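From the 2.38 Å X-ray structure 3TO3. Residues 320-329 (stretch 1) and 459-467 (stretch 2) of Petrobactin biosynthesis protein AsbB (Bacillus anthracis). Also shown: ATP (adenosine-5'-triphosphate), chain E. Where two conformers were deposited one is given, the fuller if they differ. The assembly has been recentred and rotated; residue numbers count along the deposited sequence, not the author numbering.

Stretch 1 320-329: SAPAISNWLS
Stretch 2 (459-467) DFHEGLEFY

Residues 320-329 lie within a longer helix, with i+4 to i backbone bonds from Ile 324 N to Ser 320 O (2.9 Å) onward. It is kinked where the N atoms of Pro 322 and Ala 323 lack bonds to the turn before; proline has no amide hydrogen. In stretch 2, residues 460-463 have helical phi/psi without the regular helical bonds, Leu 464 (t, t) turns to -52/133, and a strand begins at Glu 465. The stretches run roughly across each other.

No hydrogen bond joins them; apolar packing buries 394 Å², both sides summed. All residues named below are buried, and aliphatic and aromatic side chains suit such a contact. Ala 321 CA lies 4.9 Å from His 461 CA. Its small CB is 3.7 Å from His 461 CB, while the imidazole (chi1 p) leads away. Ile 324 (m, t) points toward stretch 2, CG2 4.0 Å from both Phe 460 CB and Leu 464 CD1. Ser 325 (m) places OG 3.7 Å from Phe 460 CD2, at the ring edge; a hydrogen bond elsewhere in the structure satisfies OG. Trp 327 (chi1 t, chi2 47°) directs its edge at the face of Phe 466 (p), six-membered ring centroids 5.5 Å apart, planes at 76°. Leu 328 (m, t) sets CD1 over the Phe 460 (m) ring, 3.9 Å from its centroid, and 3.8 Å from Leu 464 CD1.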

ATOM      1  N   SER B 320      10.801  27.302   1.662  1.00 43.98           N
ATOM      2  CA  SER B 320      10.354  28.685   1.614  1.00 40.82           C
ATOM      3  C   SER B 320       9.440  29.077   2.795  1.00 42.83           C
ATOM      4  O   SER B 320       8.946  30.208   2.867  1.00 47.17           O
ATOM      5  CB  SER B 320       9.684  29.001   0.273  1.00 39.55           C
ATOM      6  OG  SER B 320       8.581  28.130   0.094  1.00 44.63           O
ATOM      7  N   ALA B 321       9.231  28.165   3.735  1.00 33.26           N
ATOM      8  CA  ALA B 321       8.234  28.438   4.751  1.00 41.42           C
ATOM      9  C   ALA B 321       8.648  29.591   5.672  1.00 46.37           C
ATOM     10  O   ALA B 321       7.875  30.530   5.842  1.00 42.72           O
ATOM     11  CB  ALA B 321       7.873  27.183   5.543  1.00 38.67           C
ATOM     12  N   PRO B 322       9.860  29.523   6.267  1.00 44.38           N
ATOM     13  CA  PRO B 322      10.239  30.630   7.162  1.00 34.08           C
ATOM     14  C   PRO B 322      10.203  31.976   6.438  1.00 37.91           C
ATOM     15  O   PRO B 322       9.722  32.943   7.014  1.00 48.41           O
ATOM     16  CB  PRO B 322      11.632  30.251   7.629  1.00 34.96           C
ATOM     17  CG  PRO B 322      11.623  28.689   7.544  1.00 44.62           C
ATOM     18  CD  PRO B 322      10.845  28.426   6.285  1.00 42.55           C
ATOM     19  N   ALA B 323      10.562  32.019   5.164  1.00 36.70           N
ATOM     20  CA  ALA B 323      10.562  33.311   4.436  1.00 37.52           C
ATOM     21  C   ALA B 323       9.179  33.815   4.111  1.00 43.34           C
ATOM     22  O   ALA B 323       8.944  35.024   4.094  1.00 49.05           O
ATOM     23  CB  ALA B 323      11.390  33.218   3.151  1.00 36.90           C
ATOM     24  N   ILE B 324       8.253  32.894   3.841  1.00 41.75           N
ATOM     25  CA  ILE B 324       6.891  33.315   3.594  1.00 33.40           C
ATOM     26  C   ILE B 324       6.302  33.906   4.885  1.00 44.86           C
ATOM     27  O   ILE B 324       5.608  34.935   4.850  1.00 48.01           O
ATOM     28  CB  ILE B 324       6.023  32.172   3.046  1.00 43.57           C
ATOM     29  CG1 ILE B 324       6.440  31.834   1.614  1.00 45.03           C
ATOM     30  CG2 ILE B 324       4.533  32.550   3.077  1.00 46.02           C
ATOM     31  CD1 ILE B 324       5.667  30.642   1.013  1.00 47.63           C
ATOM     32  N   SER B 325       6.613  33.309   6.034  1.00 39.17           N
ATOM     33  CA  SER B 325       6.005  33.809   7.268  1.00 40.52           C
ATOM     34  C   SER B 325       6.574  35.182   7.653  1.00 48.95           C
ATOM     35  O   SER B 325       5.829  36.047   8.094  1.00 50.20           O
ATOM     36  CB  SER B 325       6.093  32.795   8.413  1.00 32.93           C
ATOM     37  OG  SER B 325       5.229  31.708   8.177  1.00 50.42           O
ATOM     38  N   ASN B 326       7.878  35.383   7.462  0.52 47.18           N
ATOM     39  CA  ASN B 326       8.496  36.685   7.722  0.52 46.66           C
ATOM     40  C   ASN B 326       7.883  37.754   6.819  0.52 51.00           C
ATOM     41  O   ASN B 326       7.526  38.843   7.273  0.52 54.07           O
ATOM     42  CB  ASN B 326      10.019  36.611   7.550  0.52 45.72           C
ATOM     43  CG  ASN B 326      10.703  37.981   7.636  0.52 49.91           C
ATOM     44  OD1 ASN B 326      11.395  38.401   6.704  0.52 49.88           O
ATOM     45  ND2 ASN B 326      10.514  38.679   8.762  0.52 53.37           N
ATOM     46  N   TRP B 327       7.745  37.423   5.540  1.00 49.49           N
ATOM     47  CA  TRP B 327       7.080  38.296   4.580  1.00 43.94           C
ATOM     48  C   TRP B 327       5.639  38.679   4.980  1.00 49.58           C
ATOM     49  O   TRP B 327       5.272  39.859   4.933  1.00 55.68           O
ATOM     50  CB  TRP B 327       7.030  37.595   3.237  1.00 38.98           C
ATOM     51  CG  TRP B 327       6.363  38.372   2.154  1.00 47.32           C
ATOM     52  CD1 TRP B 327       6.573  39.686   1.847  1.00 52.03           C
ATOM     53  CD2 TRP B 327       5.443  37.874   1.172  1.00 47.40           C
ATOM     54  NE1 TRP B 327       5.820  40.043   0.755  1.00 50.58           N
ATOM     55  CE2 TRP B 327       5.121  38.949   0.320  1.00 48.81           C
ATOM     56  CE3 TRP B 327       4.858  36.629   0.933  1.00 45.20           C
ATOM     57  CZ2 TRP B 327       4.241  38.814  -0.750  1.00 43.41           C
ATOM     58  CZ3 TRP B 327       3.986  36.504  -0.125  1.00 51.28           C
ATOM     59  CH2 TRP B 327       3.691  37.590  -0.955  1.00 49.19           C
ATOM     60  N   LEU B 328       4.812  37.694   5.342  1.00 47.67           N
ATOM     61  CA  LEU B 328       3.430  38.007   5.749  1.00 47.66           C
ATOM     62  C   LEU B 328       3.431  38.800   7.029  1.00 43.46           C
ATOM     63  O   LEU B 328       2.645  39.725   7.199  1.00 56.27           O
ATOM     64  CB  LEU B 328       2.585  36.755   5.963  1.00 42.80           C
ATOM     65  CG  LEU B 328       2.230  36.032   4.684  1.00 50.27           C
ATOM     66  CD1 LEU B 328       1.574  34.703   5.043  1.00 50.40           C
ATOM     67  CD2 LEU B 328       1.335  36.930   3.825  1.00 53.95           C
ATOM     68  N   SER B 329       4.318  38.442   7.939  1.00 42.58           N
ATOM     69  CA  SER B 329       4.387  39.179   9.193  1.00 52.40           C
ATOM     70  C   SER B 329       4.623  40.681   8.956  1.00 55.44           C
ATOM     71  O   SER B 329       4.033  41.530   9.652  1.00 56.86           O
ATOM     72  CB  SER B 329       5.476  38.606  10.094  1.00 64.49           C
ATOM     73  OG  SER B 329       5.594  39.364  11.289  1.00 81.28           O
ATOM     74  N   ASP B 459      -1.045  27.654   8.187  1.00 45.43           N
ATOM     75  CA  ASP B 459      -0.735  26.931   6.954  1.00 54.49           C
ATOM     76  C   ASP B 459      -0.568  27.808   5.709  1.00 54.62           C
ATOM     77  O   ASP B 459      -1.417  27.791   4.815  1.00 62.09           O
ATOM     78  CB  ASP B 459      -1.763  25.820   6.697  1.00 72.57           C
ATOM     79  CG  ASP B 459      -1.563  24.617   7.607  1.00 89.94           C
ATOM     80  OD1 ASP B 459      -0.397  24.257   7.886  1.00 94.42           O
ATOM     81  OD2 ASP B 459      -2.574  24.037   8.062  1.00102.10           O
ATOM     82  N   PHE B 460       0.494  28.611   5.698  1.00 52.81           N
ATOM     83  CA  PHE B 460       0.949  29.442   4.557  1.00 47.38           C
ATOM     84  C   PHE B 460       1.827  28.746   3.512  1.00 51.83           C
ATOM     85  O   PHE B 460       1.780  29.054   2.325  1.00 50.62           O
ATOM     86  CB  PHE B 460       1.677  30.679   5.102  1.00 43.76           C
ATOM     87  CG  PHE B 460       0.966  31.286   6.267  1.00 44.53           C
ATOM     88  CD1 PHE B 460      -0.385  31.575   6.168  1.00 35.55           C
ATOM     89  CD2 PHE B 460       1.613  31.482   7.481  1.00 44.82           C
ATOM     90  CE1 PHE B 460      -1.065  32.123   7.251  1.00 45.60           C
ATOM     91  CE2 PHE B 460       0.933  32.006   8.570  1.00 47.47           C
ATOM     92  CZ  PHE B 460      -0.404  32.326   8.461  1.00 41.02           C
ATOM     93  N   HIS B 461       2.657  27.824   3.968  1.00 52.02           N
ATOM     94  CA  HIS B 461       3.733  27.369   3.143  1.00 53.44           C
ATOM     95  C   HIS B 461       3.246  26.719   1.840  1.00 64.68           C
ATOM     96  O   HIS B 461       3.873  26.885   0.790  1.00 70.45           O
ATOM     97  CB  HIS B 461       4.652  26.443   3.943  1.00 55.33           C
ATOM     98  CG  HIS B 461       4.053  25.108   4.221  1.00 54.16           C
ATOM     99  ND1 HIS B 461       3.153  24.894   5.245  1.00 49.52           N
ATOM    100  CD2 HIS B 461       4.204  23.918   3.596  1.00 53.14           C
ATOM    101  CE1 HIS B 461       2.783  23.627   5.247  1.00 53.24           C
ATOM    102  NE2 HIS B 461       3.402  23.013   4.251  1.00 58.82           N
ATOM    103  N   GLU B 462       2.204  25.903   1.919  1.00 68.46           N
ATOM    104  CA  GLU B 462       1.621  25.294   0.713  1.00 84.87           C
ATOM    105  C   GLU B 462       0.585  26.113  -0.070  1.00 86.03           C
ATOM    106  O   GLU B 462       0.647  26.173  -1.299  1.00 98.42           O
ATOM    107  CB  GLU B 462       1.042  23.916   1.042  1.00 99.61           C
ATOM    108  CG  GLU B 462       0.111  23.912   2.261  1.00108.02           C
ATOM    109  CD  GLU B 462      -0.241  22.504   2.729  1.00114.53           C
ATOM    110  OE1 GLU B 462       0.230  21.526   2.095  1.00112.08           O
ATOM    111  OE2 GLU B 462      -0.991  22.384   3.731  1.00117.39           O
ATOM    112  N   GLY B 463      -0.356  26.730   0.646  1.00 69.54           N
ATOM    113  CA  GLY B 463      -1.574  27.259   0.045  1.00 73.01           C
ATOM    114  C   GLY B 463      -1.613  28.621  -0.649  1.00 71.77           C
ATOM    115  O   GLY B 463      -2.296  28.811  -1.664  1.00 67.77           O
ATOM    116  N   LEU B 464      -0.865  29.562  -0.098  1.00 59.65           N
ATOM    117  CA  LEU B 464      -0.897  30.954  -0.499  1.00 53.75           C
ATOM    118  C   LEU B 464      -0.724  31.249  -2.008  1.00 50.99           C
ATOM    119  O   LEU B 464       0.148  30.701  -2.691  1.00 54.39           O
ATOM    120  CB  LEU B 464       0.165  31.670   0.320  1.00 50.98           C
ATOM    121  CG  LEU B 464       0.509  33.116   0.088  1.00 56.70           C
ATOM    122  CD1 LEU B 464       1.091  33.655   1.385  1.00 58.13           C
ATOM    123  CD2 LEU B 464       1.492  33.237  -1.054  1.00 50.66           C
ATOM    124  N   GLU B 465      -1.593  32.113  -2.514  1.00 45.52           N
ATOM    125  CA  GLU B 465      -1.441  32.693  -3.832  1.00 49.10           C
ATOM    126  C   GLU B 465      -1.325  34.220  -3.718  1.00 51.79           C
ATOM    127  O   GLU B 465      -1.828  34.822  -2.771  1.00 61.25           O
ATOM    128  CB  GLU B 465      -2.622  32.303  -4.721  1.00 52.46           C
ATOM    129  CG  GLU B 465      -2.668  30.813  -5.007  1.00 62.14           C
ATOM    130  CD  GLU B 465      -3.738  30.401  -6.025  1.00 72.62           C
ATOM    131  OE1 GLU B 465      -4.516  31.253  -6.497  1.00 76.52           O
ATOM    132  OE2 GLU B 465      -3.794  29.202  -6.357  1.00 77.91           O
ATOM    133  N   PHE B 466      -0.675  34.848  -4.687  1.00 55.17           N
ATOM    134  CA  PHE B 466      -0.637  36.303  -4.742  1.00 58.04           C
ATOM    135  C   PHE B 466      -0.609  36.830  -6.175  1.00 62.10           C
ATOM    136  O   PHE B 466      -0.202  36.128  -7.100  1.00 64.85           O
ATOM    137  CB  PHE B 466       0.535  36.868  -3.925  1.00 59.52           C
ATOM    138  CG  PHE B 466       1.877  36.628  -4.531  1.00 62.87           C
ATOM    139  CD1 PHE B 466       2.355  37.459  -5.539  1.00 69.72           C
ATOM    140  CD2 PHE B 466       2.680  35.590  -4.078  1.00 58.04           C
ATOM    141  CE1 PHE B 466       3.607  37.251  -6.089  1.00 69.67           C
ATOM    142  CE2 PHE B 466       3.933  35.364  -4.631  1.00 55.26           C
ATOM    143  CZ  PHE B 466       4.399  36.201  -5.636  1.00 64.96           C
ATOM    144  N   TYR B 467      -1.088  38.058  -6.345  1.00 61.47           N
ATOM    145  CA  TYR B 467      -1.138  38.685  -7.643  1.00 63.71           C
ATOM    146  C   TYR B 467      -0.190  39.872  -7.592  1.00 71.17           C
ATOM    147  O   TYR B 467      -0.471  40.872  -6.942  1.00 73.47           O
ATOM    148  CB  TYR B 467      -2.569  39.124  -7.985  1.00 62.82           C
ATOM    149  CG  TYR B 467      -2.688  39.704  -9.385  1.00 69.22           C
ATOM    150  CD1 TYR B 467      -2.277  38.975 -10.495  1.00 68.10           C
ATOM    151  CD2 TYR B 467      -3.191  40.993  -9.597  1.00 71.11           C
ATOM    152  CE1 TYR B 467      -2.363  39.507 -11.766  1.00 73.14           C
ATOM    153  CE2 TYR B 467      -3.286  41.537 -10.882  1.00 65.76           C
ATOM    154  CZ  TYR B 467      -2.875  40.788 -11.958  1.00 75.27           C
ATOM    155  OH  TYR B 467      -2.953  41.318 -13.240  1.00 80.94           O
TER
HETATM  156  PB  ATP E 617      -2.297  20.364   7.095  0.71 84.11           P
HETATM  157  O1B ATP E 617      -1.444  19.248   7.645  0.71 79.96           O
HETATM  158  O2B ATP E 617      -1.698  20.868   5.809  0.71 83.35           O
HETATM  159  O3B ATP E 617      -2.407  21.516   8.161  0.71 56.14           O
HETATM  160  PA  ATP E 617      -4.067  18.744   5.819  0.71113.19           P
HETATM  161  O1A ATP E 617      -2.848  17.854   5.679  0.71110.20           O
HETATM  162  O2A ATP E 617      -4.500  19.360   4.493  0.71109.54           O
HETATM  163  O3A ATP E 617      -3.761  19.885   6.829  0.71129.61           O
HETATM  164  O5' ATP E 617      -5.227  17.851   6.390  0.71126.49           O
HETATM  165  C5' ATP E 617      -6.213  18.393   7.186  0.71119.91           C
HETATM  166  C4' ATP E 617      -7.407  17.633   7.335  0.71113.13           C
HETATM  167  O4' ATP E 617      -8.497  18.508   7.783  0.71106.95           O
HETATM  168  C3' ATP E 617      -7.838  17.076   6.032  0.71112.13           C
HETATM  169  O3' ATP E 617      -7.895  15.704   6.102  0.71113.31           O
HETATM  170  C2' ATP E 617      -9.173  17.653   5.795  0.71105.73           C
HETATM  171  O2' ATP E 617      -9.994  16.751   5.182  0.71100.76           O
HETATM  172  C1' ATP E 617      -9.632  17.966   7.178  0.71102.06           C
HETATM  173  N9  ATP E 617     -10.773  18.837   7.274  0.71 90.74           N
HETATM  174  C8  ATP E 617     -11.867  18.565   8.007  0.71 80.07           C
HETATM  175  N7  ATP E 617     -12.719  19.589   7.869  0.71 77.72           N
HETATM  176  C5  ATP E 617     -12.172  20.521   7.056  0.71 82.29           C
HETATM  177  C6  ATP E 617     -12.615  21.766   6.586  0.71 77.09           C
HETATM  178  N6  ATP E 617     -13.908  22.253   6.982  0.71 73.57           N
HETATM  179  N1  ATP E 617     -11.814  22.483   5.765  0.71 77.65           N
HETATM  180  C2  ATP E 617     -10.604  22.008   5.402  0.71 82.60           C
HETATM  181  N3  ATP E 617     -10.150  20.810   5.837  0.71 87.43           N
HETATM  182  C4  ATP E 617     -10.910  20.045   6.664  0.71 88.61           C